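PDB 4H51: aspartate aminotransferase, which probably catalyses the reversible, pyridoxal phosphate-dependent transfer of an amino group between L-aspartate and 2-oxoglutarate. Local coordinates for residues A70-L73 and L74-N78; D144-W147 and P148-G152; A186-D189 and G190-F193; S237-L240 and D241-A244; A334-I337 and R338-R341. All coordinates share one frame; numbering follows the deposited sequence.

Interaction 1 (A70-L73 and L74-N78); sequences AEQL and LLDMN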
loop_
_atom_site.group_PDB
_atom_site.type_symbol
_atom_site.label_atom_id
_atom_site.label_comp_id
_atom_site.label_asym_id
_atom_site.label_seq_id
_atom_site.Cartn_x
_atom_site.Cartn_y
_atom_site.Cartn_z
ATOM N N ALA B 70 -7.964 9.474 -19.917
ATOM C CA ALA B 70 -7.826 8.084 -19.482
ATOM C C ALA B 70 -8.918 7.666 -18.483
ATOM O O ALA B 70 -9.352 6.488 -18.490
ATOM C CB ALA B 70 -6.420 7.850 -18.899
ATOM N N GLU B 71 -9.373 8.572 -17.611
ATOM C CA GLU B 71 -10.454 8.199 -16.698
ATOM C C GLU B 71 -11.713 7.824 -17.511
ATOM O O GLU B 71 -12.389 6.833 -17.203
ATOM C CB GLU B 71 -10.787 9.296 -15.665
ATOM C CG GLU B 71 -9.813 9.450 -14.489
ATOM C CD GLU B 71 -10.153 8.602 -13.251
ATOM O OE1 GLU B 71 -11.008 7.701 -13.344
ATOM O OE2 GLU B 71 -9.565 8.841 -12.152
ATOM N N GLN B 72 -12.026 8.587 -18.536
ATOM C CA GLN B 72 -13.222 8.277 -19.335
ATOM C C GLN B 72 -13.099 6.977 -20.107
ATOM O O GLN B 72 -14.067 6.203 -20.229
ATOM C CB GLN B 72 -13.530 9.417 -20.309
ATOM C CG GLN B 72 -14.906 9.306 -20.947
ATOM C CD GLN B 72 -16.074 9.260 -19.957
ATOM O OE1 GLN B 72 -16.296 10.184 -19.172
ATOM N NE2 GLN B 72 -16.854 8.182 -20.026
ATOM N N LEU B 73 -11.917 6.738 -20.660
ATOM C CA LEU B 73 -11.698 5.524 -21.431
ATOM C C LEU B 73 -11.809 4.296 -20.533
ATOM O O LEU B 73 -12.400 3.298 -20.924
ATOM C CB LEU B 73 -10.358 5.597 -22.187
ATOM C CG LEU B 73 -10.383 6.755 -23.215
ATOM C CD1 LEU B 73 -8.996 6.876 -23.828
ATOM C CD2 LEU B 73 -11.511 6.597 -24.269
ATOM N N LEU B 74 -11.306 4.380 -19.301
ATOM C CA LEU B 74 -11.453 3.268 -18.338
ATOM C C LEU B 74 -12.900 3.030 -17.938
ATOM O O LEU B 74 -13.353 1.877 -17.813
ATOM C CB LEU B 74 -10.643 3.520 -17.046
ATOM C CG LEU B 74 -9.181 3.166 -17.012
ATOM C CD1 LEU B 74 -8.657 3.494 -15.603
ATOM C CD2 LEU B 74 -9.028 1.682 -17.325
ATOM N N LEU B 75 -13.627 4.111 -17.690
ATOM C CA LEU B 75 -15.022 3.987 -17.332
ATOM C C LEU B 75 -15.803 3.310 -18.480
ATOM O O LEU B 75 -16.608 2.396 -18.247
ATOM C CB LEU B 75 -15.584 5.362 -17.005
ATOM C CG LEU B 75 -16.871 5.381 -16.204
ATOM C CD1 LEU B 75 -16.785 4.329 -15.151
ATOM C CD2 LEU B 75 -17.113 6.743 -15.551
ATOM N N ASP B 76 -15.493 3.695 -19.713
ATOM C CA ASP B 76 -16.161 3.120 -20.857
ATOM C C ASP B 76 -15.869 1.632 -21.037
ATOM O O ASP B 76 -16.654 0.922 -21.682
ATOM C CB ASP B 76 -15.753 3.840 -22.139
ATOM C CG ASP B 76 -16.251 5.265 -22.207
ATOM O OD1 ASP B 76 -17.143 5.657 -21.438
ATOM O OD2 ASP B 76 -15.659 6.008 -23.020
ATOM N N MET B 77 -14.748 1.168 -20.507
ATOM C CA MET B 77 -14.392 -0.250 -20.572
ATOM C C MET B 77 -15.159 -1.143 -19.613
ATOM O O MET B 77 -15.082 -2.373 -19.708
ATOM C CB MET B 77 -12.894 -0.437 -20.377
ATOM C CG MET B 77 -12.025 -0.062 -21.559
ATOM S SD MET B 77 -10.292 -0.093 -21.114
ATOM C CE MET B 77 -9.943 -1.859 -21.139
ATOM N N ASN B 78 -15.904 -0.550 -18.676
ATOM C CA ASN B 78 -16.810 -1.339 -17.811
ATOM C C ASN B 78 -16.046 -2.512 -17.148
ATOM O O ASN B 78 -16.457 -3.675 -17.228
ATOM C CB ASN B 78 -18.026 -1.835 -18.597
ATOM C CG ASN B 78 -18.925 -0.677 -19.092
ATOM O OD1 ASN B 78 -19.213 0.248 -18.326
ATOM N ND2 ASN B 78 -19.345 -0.706 -20.397
#

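Interaction 2 (D144-W147 and P148-G152); sequences DPTW and PNHYG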
loop_
_atom_site.group_PDB
_atom_site.type_symbol
_atom_site.label_atom_id
_atom_site.label_comp_id
_atom_site.label_asym_id
_atom_site.label_seq_id
_atom_site.Cartn_x
_atom_site.Cartn_y
_atom_site.Cartn_z
ATOM N N ASP B 144 23.974 13.148 1.233
ATOM C CA ASP B 144 24.003 14.297 2.121
ATOM C C ASP B 144 23.655 15.565 1.376
ATOM O O ASP B 144 24.485 16.126 0.690
ATOM C CB ASP B 144 25.414 14.451 2.677
ATOM C CG ASP B 144 25.573 15.706 3.537
ATOM O OD1 ASP B 144 24.558 16.166 4.116
ATOM O OD2 ASP B 144 26.696 16.246 3.555
ATOM N N PRO B 145 22.425 16.044 1.493
ATOM C CA PRO B 145 21.250 15.596 2.173
ATOM C C PRO B 145 20.378 14.784 1.177
ATOM O O PRO B 145 20.750 14.640 0.019
ATOM C CB PRO B 145 20.566 16.924 2.478
ATOM C CG PRO B 145 20.781 17.693 1.288
ATOM C CD PRO B 145 22.120 17.268 0.725
ATOM N N THR B 146 19.204 14.352 1.629
ATOM C CA THR B 146 18.314 13.533 0.815
ATOM C C THR B 146 16.861 13.777 1.200
ATOM O O THR B 146 16.553 14.560 2.097
ATOM C CB THR B 146 18.667 12.023 0.952
ATOM O OG1 THR B 146 18.030 11.295 -0.117
ATOM C CG2 THR B 146 18.299 11.441 2.360
ATOM N N TRP B 147 15.975 13.028 0.552
ATOM C CA TRP B 147 14.566 13.063 0.861
ATOM C C TRP B 147 14.390 12.687 2.284
ATOM O O TRP B 147 14.811 11.620 2.707
ATOM C CB TRP B 147 13.877 12.062 0.004
ATOM C CG TRP B 147 12.403 11.918 0.178
ATOM C CD1 TRP B 147 11.452 12.912 0.281
ATOM C CD2 TRP B 147 11.652 10.681 0.056
ATOM N NE1 TRP B 147 10.182 12.379 0.291
ATOM C CE2 TRP B 147 10.237 11.037 0.142
ATOM C CE3 TRP B 147 11.996 9.360 -0.077
ATOM C CZ2 TRP B 147 9.232 10.064 0.146
ATOM C CZ3 TRP B 147 10.979 8.389 -0.092
ATOM C CH2 TRP B 147 9.631 8.742 -0.006
ATOM N N PRO B 148 13.702 13.554 3.064
ATOM C CA PRO B 148 13.645 13.271 4.472
ATOM C C PRO B 148 13.103 11.911 4.782
ATOM O O PRO B 148 13.535 11.326 5.751
ATOM C CB PRO B 148 12.717 14.354 5.007
ATOM C CG PRO B 148 12.968 15.509 4.112
ATOM C CD PRO B 148 13.166 14.892 2.748
ATOM N N ASN B 149 12.218 11.349 3.942
ATOM C CA ASN B 149 11.665 10.051 4.256
ATOM C C ASN B 149 12.591 8.858 3.987
ATOM O O ASN B 149 12.306 7.774 4.441
ATOM C CB ASN B 149 10.351 9.846 3.489
ATOM C CG ASN B 149 9.393 8.840 4.168
ATOM O OD1 ASN B 149 9.364 8.771 5.393
ATOM N ND2 ASN B 149 8.529 8.138 3.371
ATOM N N HIS B 150 13.699 9.010 3.256
ATOM C CA HIS B 150 14.615 7.861 3.015
ATOM C C HIS B 150 15.033 7.195 4.302
ATOM O O HIS B 150 15.026 5.983 4.404
ATOM C CB HIS B 150 15.896 8.256 2.239
ATOM C CG HIS B 150 15.749 8.256 0.727
ATOM N ND1 HIS B 150 16.543 9.021 -0.096
ATOM C CD2 HIS B 150 14.873 7.577 -0.115
ATOM C CE1 HIS B 150 16.183 8.814 -1.362
ATOM N NE2 HIS B 150 15.153 7.959 -1.374
ATOM N N TYR B 151 15.463 7.999 5.282
ATOM C CA TYR B 151 16.012 7.469 6.536
ATOM C C TYR B 151 15.028 6.537 7.267
ATOM O O TYR B 151 15.335 5.362 7.624
ATOM C CB TYR B 151 16.526 8.656 7.431
ATOM C CG TYR B 151 17.473 8.180 8.519
ATOM C CD1 TYR B 151 16.957 7.643 9.734
ATOM C CD2 TYR B 151 18.858 8.171 8.320
ATOM C CE1 TYR B 151 17.809 7.147 10.743
ATOM C CE2 TYR B 151 19.706 7.651 9.312
ATOM C CZ TYR B 151 19.189 7.156 10.519
ATOM O OH TYR B 151 20.045 6.652 11.497
ATOM N N GLY B 152 13.812 7.032 7.452
ATOM C CA GLY B 152 12.787 6.272 8.152
ATOM C C GLY B 152 12.388 5.022 7.416
ATOM O O GLY B 152 12.169 3.977 8.016
HETATM O O HOH W 1 16.181 10.912 4.883
#

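Interaction 3 (A186-D189 and G190-F193); sequences AAPD and GSVF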
loop_
_atom_site.group_PDB
_atom_site.type_symbol
_atom_site.label_atom_id
_atom_site.label_comp_id
_atom_site.label_asym_id
_atom_site.label_seq_id
_atom_site.Cartn_x
_atom_site.Cartn_y
_atom_site.Cartn_z
ATOM N N ALA B 186 35.588 4.632 0.200
ATOM C CA ALA B 186 35.881 4.360 1.613
ATOM C C ALA B 186 34.914 3.323 2.207
ATOM O O ALA B 186 35.234 2.610 3.148
ATOM C CB ALA B 186 35.856 5.652 2.432
ATOM N N ALA B 187 33.742 3.208 1.623
ATOM C CA ALA B 187 32.791 2.194 2.020
ATOM C C ALA B 187 33.360 0.820 1.777
ATOM O O ALA B 187 34.087 0.588 0.816
ATOM C CB ALA B 187 31.510 2.368 1.246
ATOM N N PRO B 188 33.024 -0.122 2.646
ATOM C CA PRO B 188 33.447 -1.488 2.392
ATOM C C PRO B 188 32.818 -1.992 1.116
ATOM O O PRO B 188 31.718 -1.561 0.759
ATOM C CB PRO B 188 32.889 -2.282 3.587
ATOM C CG PRO B 188 31.863 -1.406 4.182
ATOM C CD PRO B 188 32.214 0.007 3.860
ATOM N N ASP B 189 33.521 -2.874 0.417
ATOM C CA ASP B 189 32.975 -3.474 -0.787
ATOM C C ASP B 189 31.657 -4.124 -0.466
ATOM O O ASP B 189 31.469 -4.657 0.626
ATOM C CB ASP B 189 33.881 -4.569 -1.312
ATOM C CG ASP B 189 35.120 -4.052 -2.005
ATOM O OD1 ASP B 189 35.551 -2.913 -1.819
ATOM O OD2 ASP B 189 35.707 -4.844 -2.741
ATOM N N GLY B 190 30.737 -4.094 -1.424
ATOM C CA GLY B 190 29.436 -4.686 -1.242
ATOM C C GLY B 190 28.524 -3.919 -0.289
ATOM O O GLY B 190 27.792 -4.541 0.454
ATOM N N SER B 191 28.595 -2.598 -0.286
ATOM C CA SER B 191 27.631 -1.769 0.412
ATOM C C SER B 191 26.448 -1.418 -0.518
ATOM O O SER B 191 26.486 -1.683 -1.732
ATOM C CB SER B 191 28.263 -0.493 0.907
ATOM O OG SER B 191 29.311 -0.754 1.824
ATOM N N VAL B 192 25.371 -0.903 0.057
ATOM C CA VAL B 192 24.215 -0.463 -0.706
ATOM C C VAL B 192 24.193 1.057 -0.830
ATOM O O VAL B 192 24.374 1.743 0.182
ATOM C CB VAL B 192 22.922 -0.914 -0.050
ATOM C CG1 VAL B 192 21.739 -0.528 -0.960
ATOM C CG2 VAL B 192 22.927 -2.419 0.165
ATOM N N PHE B 193 24.003 1.584 -2.043
ATOM C CA PHE B 193 23.904 3.025 -2.258
ATOM C C PHE B 193 22.568 3.363 -2.872
ATOM O O PHE B 193 22.248 2.877 -3.975
ATOM C CB PHE B 193 24.998 3.529 -3.174
ATOM C CG PHE B 193 26.312 3.689 -2.489
ATOM C CD1 PHE B 193 27.066 2.567 -2.147
ATOM C CD2 PHE B 193 26.747 4.929 -2.090
ATOM C CE1 PHE B 193 28.264 2.711 -1.482
ATOM C CE2 PHE B 193 27.932 5.064 -1.421
ATOM C CZ PHE B 193 28.683 3.938 -1.088
#

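Interaction 4 (S237-L240 and D241-A244); sequences SGSL and DTDA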
loop_
_atom_site.group_PDB
_atom_site.type_symbol
_atom_site.label_atom_id
_atom_site.label_comp_id
_atom_site.label_asym_id
_atom_site.label_seq_id
_atom_site.Cartn_x
_atom_site.Cartn_y
_atom_site.Cartn_z
ATOM N N SER B 237 14.880 17.381 -17.273
ATOM C CA SER B 237 14.978 18.015 -18.591
ATOM C C SER B 237 13.658 18.331 -19.323
ATOM O O SER B 237 13.701 19.107 -20.276
ATOM C CB SER B 237 15.783 17.108 -19.495
ATOM O OG SER B 237 14.988 15.965 -19.771
ATOM N N GLY B 238 12.532 17.743 -18.922
ATOM C CA GLY B 238 11.330 17.632 -19.770
ATOM C C GLY B 238 11.307 16.502 -20.807
ATOM O O GLY B 238 10.296 16.286 -21.498
ATOM N N SER B 239 12.401 15.744 -20.876
ATOM C CA SER B 239 12.471 14.541 -21.711
ATOM C C SER B 239 12.702 13.275 -20.891
ATOM O O SER B 239 13.708 13.196 -20.163
ATOM C CB SER B 239 13.645 14.689 -22.678
ATOM O OG SER B 239 14.005 13.445 -23.267
ATOM N N LEU B 240 11.819 12.304 -21.075
ATOM C CA LEU B 240 11.903 10.976 -20.419
ATOM C C LEU B 240 13.188 10.259 -20.818
ATOM O O LEU B 240 13.863 9.660 -19.953
ATOM C CB LEU B 240 10.720 10.094 -20.778
ATOM C CG LEU B 240 9.322 10.487 -20.299
ATOM C CD1 LEU B 240 8.323 9.569 -20.944
ATOM C CD2 LEU B 240 9.267 10.394 -18.777
ATOM N N ASP B 241 13.515 10.328 -22.118
ATOM C CA ASP B 241 14.750 9.700 -22.594
ATOM C C ASP B 241 15.984 10.326 -21.979
ATOM O O ASP B 241 16.854 9.613 -21.448
ATOM C CB ASP B 241 14.837 9.718 -24.117
ATOM C CG ASP B 241 13.994 8.635 -24.762
ATOM O OD1 ASP B 241 13.700 7.583 -24.167
ATOM O OD2 ASP B 241 13.637 8.831 -25.913
ATOM N N THR B 242 16.075 11.658 -22.021
ATOM C CA THR B 242 17.237 12.320 -21.436
ATOM C C THR B 242 17.365 12.045 -19.956
ATOM O O THR B 242 18.488 11.833 -19.464
ATOM C CB THR B 242 17.228 13.847 -21.663
ATOM O OG1 THR B 242 17.184 14.106 -23.073
ATOM C CG2 THR B 242 18.481 14.497 -21.076
ATOM N N ASP B 243 16.227 12.020 -19.252
ATOM C CA ASP B 243 16.241 11.888 -17.784
ATOM C C ASP B 243 16.585 10.498 -17.324
ATOM O O ASP B 243 17.054 10.365 -16.239
ATOM C CB ASP B 243 14.981 12.341 -17.132
ATOM C CG ASP B 243 14.831 13.837 -17.138
ATOM O OD1 ASP B 243 15.732 14.557 -17.622
ATOM O OD2 ASP B 243 13.780 14.248 -16.638
ATOM N N ALA B 244 16.473 9.513 -18.201
ATOM C CA ALA B 244 16.810 8.105 -17.913
ATOM C C ALA B 244 18.274 7.749 -18.110
ATOM O O ALA B 244 18.660 6.579 -17.999
ATOM C CB ALA B 244 15.942 7.202 -18.787
HETATM O O HOH W 2 11.921 11.229 -24.444
#

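Interaction 5 (A334-I337 and R338-R341); sequences AERI and RTMR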
loop_
_atom_site.group_PDB
_atom_site.type_symbol
_atom_site.label_atom_id
_atom_site.label_comp_id
_atom_site.label_asym_id
_atom_site.label_seq_id
_atom_site.Cartn_x
_atom_site.Cartn_y
_atom_site.Cartn_z
ATOM N N ALA B 334 7.523 20.824 -17.256
ATOM C CA ALA B 334 8.924 21.111 -17.036
ATOM C C ALA B 334 9.325 22.507 -17.478
ATOM O O ALA B 334 10.087 23.199 -16.772
ATOM C CB ALA B 334 9.785 20.051 -17.729
ATOM N N GLU B 335 8.806 22.943 -18.627
ATOM C CA GLU B 335 9.123 24.261 -19.140
ATOM C C GLU B 335 8.542 25.345 -18.213
ATOM O O GLU B 335 9.193 26.361 -17.984
ATOM C CB GLU B 335 8.619 24.433 -20.572
ATOM C CG GLU B 335 8.574 25.846 -21.127
ATOM C CD GLU B 335 9.925 26.490 -21.304
ATOM O OE1 GLU B 335 10.970 25.792 -21.339
ATOM O OE2 GLU B 335 9.937 27.733 -21.418
ATOM N N ARG B 336 7.325 25.132 -17.662
ATOM C CA ARG B 336 6.741 26.147 -16.771
ATOM C C ARG B 336 7.591 26.310 -15.520
ATOM O O ARG B 336 7.765 27.419 -15.001
ATOM C CB ARG B 336 5.287 25.821 -16.390
ATOM C CG ARG B 336 4.507 27.015 -15.838
ATOM C CD ARG B 336 3.201 26.611 -15.165
ATOM N NE ARG B 336 3.468 26.141 -13.795
ATOM C CZ ARG B 336 3.801 26.925 -12.764
ATOM N NH1 ARG B 336 3.880 28.251 -12.894
ATOM N NH2 ARG B 336 4.042 26.368 -11.575
ATOM N N ILE B 337 8.114 25.202 -15.032
ATOM C CA ILE B 337 9.033 25.243 -13.879
ATOM C C ILE B 337 10.243 26.077 -14.214
ATOM O O ILE B 337 10.683 26.909 -13.403
ATOM C CB ILE B 337 9.473 23.836 -13.437
ATOM C CG1 ILE B 337 8.236 23.046 -12.932
ATOM C CG2 ILE B 337 10.531 23.934 -12.324
ATOM C CD1 ILE B 337 8.470 21.559 -12.726
ATOM N N ARG B 338 10.823 25.856 -15.396
ATOM C CA ARG B 338 11.951 26.681 -15.806
ATOM C C ARG B 338 11.629 28.160 -15.854
ATOM O O ARG B 338 12.484 28.957 -15.476
ATOM C CB ARG B 338 12.489 26.279 -17.176
ATOM C CG ARG B 338 13.269 24.995 -17.229
ATOM C CD ARG B 338 13.732 24.805 -18.683
ATOM N NE ARG B 338 13.711 23.392 -18.865
ATOM C CZ ARG B 338 12.907 22.670 -19.633
ATOM N NH1 ARG B 338 12.096 23.158 -20.566
ATOM N NH2 ARG B 338 13.047 21.370 -19.518
ATOM N N THR B 339 10.432 28.540 -16.340
ATOM C CA THR B 339 10.018 29.927 -16.394
ATOM C C THR B 339 9.898 30.521 -14.992
ATOM O O THR B 339 10.256 31.680 -14.786
ATOM C CB THR B 339 8.730 30.212 -17.251
ATOM O OG1 THR B 339 7.517 29.789 -16.586
ATOM C CG2 THR B 339 8.830 29.520 -18.612
ATOM N N MET B 340 9.469 29.710 -14.025
ATOM C CA MET B 340 9.424 30.184 -12.626
ATOM C C MET B 340 10.842 30.400 -12.064
ATOM O O MET B 340 11.104 31.372 -11.354
ATOM C CB MET B 340 8.623 29.174 -11.762
ATOM C CG MET B 340 7.129 29.109 -12.124
ATOM S SD MET B 340 6.251 30.685 -11.998
ATOM C CE MET B 340 6.235 31.401 -13.676
ATOM N N ARG B 341 11.767 29.520 -12.392
ATOM C CA ARG B 341 13.136 29.681 -11.878
ATOM C C ARG B 341 13.759 30.952 -12.477
ATOM O O ARG B 341 14.376 31.765 -11.792
ATOM C CB ARG B 341 14.003 28.493 -12.235
ATOM C CG ARG B 341 13.607 27.165 -11.675
ATOM C CD ARG B 341 14.508 26.111 -12.283
ATOM N NE ARG B 341 14.248 24.800 -11.714
ATOM C CZ ARG B 341 14.592 24.408 -10.490
ATOM N NH1 ARG B 341 15.264 25.219 -9.679
ATOM N NH2 ARG B 341 14.260 23.184 -10.073
#

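Interaction 1 (A70-L73 and L74-N78)
The closing turns of helix 65-76 carry Q72 and D76 one turn apart on the same flank, where an amide-carboxylate bond runs alongside the regular i to i+4 backbone bonds. Q72 NE2 donates to D76 OD1 at 2.9 Å, with a bent N-H...O angle of 147°. The acceptor lies in the amide plane, whereas the donor comes from above the carboxylate plane; the two planes are turned 42° against each other. A kink at chi2 of Q72 (58°) swings the amide along the helix toward D76. In the backbone, D76 N donates to Q72 O at 2.9 Å, tying the pair a second time. L74 N to A70 O and L75 N to E71 O, each 3.0 Å, continue the helical pattern. The buried flank serves the fold and the dimer: A70 and L74 pack on helix 307-318, in one of its two conformers E71 OE2 is bound by H308 and by Y81 of the second subunit, and L75 meets L75 of the second subunit. Toward N78, whose phi is positive, the pattern slackens: M77 N bonds only weakly to L73 O at 3.2 Å, and M77 CG lies 3.4 Å from L73 O.

Interaction 2 (D144-W147 and P148-G152)
T146 points its hydroxyl at the edge of the H150 imidazole, OG1 lying 2.7 Å from ND1 in a hydrogen bond that either partner could donate. With OG1 anti to the T146 backbone N (chi1 -165°), the hydroxyl also reaches H196. W147 follows, probably the family's tryptophan that stacks on the cofactor ring. N149 CB sits over the face of its six-membered ring, 3.5 Å from the centroid, a CH-pi contact almost on the ring normal. H150 meets the same indole at its edge: W147 CE3 is 3.4 Å from H150 CD2, and the rings form an offset edge-to-face pair with planes at 89°. Meanwhile W147 CB covers a face of the imidazole, so H150 is flanked by the root of the tryptophan as well as by its rim. W147 O accepts from H150 N at 2.9 Å, and a water 2.7 Å from W147 O passes the link on to Y151 N. H150 NE2 bonds D229, which probably corresponds to the family's aspartate beneath the pyridine nitrogen of the cofactor; H150 would then be second shell. N149 ND2 bonds R299 O of the second subunit. W147 and N149 lean on T119 of helix 117-129, while H150 and Y151 rest on L142 of strand 140-144 and Y151 also touches I162 of strand 162-169.

Interaction 3 (A186-D189 and G190-F193)
A187 turns its methyl toward two residues of the returning chain: CB is 4.0 Å from CZ of F193, which it meets at the ring edge near the ring plane, and 3.9 Å from OG of S191. The serine hydroxyl is also covered by the P188 ring, whose CG stands 3.5 Å from S191 OG. Its polar demand is met across the turn, OG donating to P188 O at 2.8 Å. The donor approaches with a C=O...O angle of 140°, tilted 22° from the carbonyl plane. The S191 torsion (chi1 -61°) sets OG beside its own backbone N, and from there the hydroxyl faces back to the residue three earlier. P188 to S191 is a beta turn: their CA atoms are 6.2 Å apart, and D189 and G190 have backbone angles near those of type II, with G190 at positive phi. The turn delivers the chain from helix 177-186 into strand 192-196, one of the parallel strands inside the large mixed sheet of this class I aminotransferase. Around it, the D189 carboxylate makes a salt bridge through OD1 to K222, whose NZ also binds A187 O, so one lysine links the turn residue D189 to the residue just before the turn. S191 N is bonded to H224 ND1. The F193 ring, whose edge A187 meets, stacks on Y141 of the neighbouring strand 140-144 and meets the H224 ring at an incline, while V192 turns to I140 and W159.

Interaction 4 (S237-L240 and D241-A244)
D243 reaches back from the short helix 240-243 to S237, over an N-terminus capped by S239 and preceded by an ST turn. Its CB lies 3.4 Å from S239 O, the same oxygen that accepts D243 N at 2.9 Å. CG comes next, 3.4 Å from S237 OG, and beyond it OD1 takes the S237 hydroxyl in a hydrogen bond of 2.7 Å. The serine oxygen stands well above the carboxylate plane, 55° out of it. OD2, whose position is less certain, receives a weak bond from S237 N. S237 OG is engaged twice, for it also accepts from S239 N at 2.8 Å, the bond that defines the ST turn. The torsion of S237 (chi1 70°), placing OG between backbone N and carbonyl carbon, makes both partners reachable. D243 thus fixes the hydroxyl that shapes the approach to the helix, while G238 passes the bend with positive phi. S239 caps the helix with OG anti to its backbone N: it receives T242 N at 3.0 Å along a nearly straight line, N-H...O 174°. L240 turns the other way, onto W326, E327 and L330 of helix 320-350, and L240 O is bound by Q233. On the exposed side, D241 OD1 forms a salt bridge with R248, and a water accepts from D241 N at 3.0 Å while lying 3.3 Å from S239 OG.

Interaction 5 (A334-I337 and R338-R341)
E335 and R338 form a salt bridge one turn apart on helix 320-350, OE1 to NH1 at 3.0 Å. The carboxylate oxygen uses its anti lone pair and lies in the guanidinium plane, at its edge, although the two groups are turned 52° against each other. A bend at chi2 of E335 (66°) turns the carboxylate toward the next turn, where its other oxygen, OE2, touches T339 CG2 at 3.5 Å. One face of the R338 guanidinium looks down on A334 O, which itself accepts R338 N. T339 OG1 donates to R336 O at 2.9 Å, and M340 N reaches that oxygen from the same face at 3.0 Å, so this oxygen accepts from both a hydroxyl and the usual helical N-H. Further inward, the R336 guanidinium crosses M340 obliquely, NH1 3.4 Å from CG and 3.5 Å from SD, and its NH2 is bound by L398 O. R341 lies alongside I337, its NE 3.9 Å from I337 CG2, and continues to the carbonyls of V360, G365 and F367. I337 packs on Y235 and A396. The charges thus divide by depth: at the surface an arginine pairs with a glutamate, whereas the two buried arginines give N-H groups to backbone oxygens, which should orient them firmly and tie this long helix to the segments around L398, V360, G365 and F367.

How the interactions relate
Interactions 1 and 5 are both one-turn contacts along helices, yet they differ in burial: 1 is partly exposed, with one flank in the dimer interface, 5 is mostly buried within its own subunit. Interactions 2 and 3 concern adjacent parallel strands of the large sheet, 140-144 leading into 2 and 192-196 leaving 3; aromatic rings dominate 2, a hydroxyl-closed turn 3. Interaction 4 caps a short helix with a serine, and an aspartate within it holds the preceding ST turn. It meets interaction 5 where that turn lies against helix 320-350, G238 CA 3.5 Å from A334 CB. Interactions 1 and 2 both reach the second subunit, though their centres are about 38 Å apart.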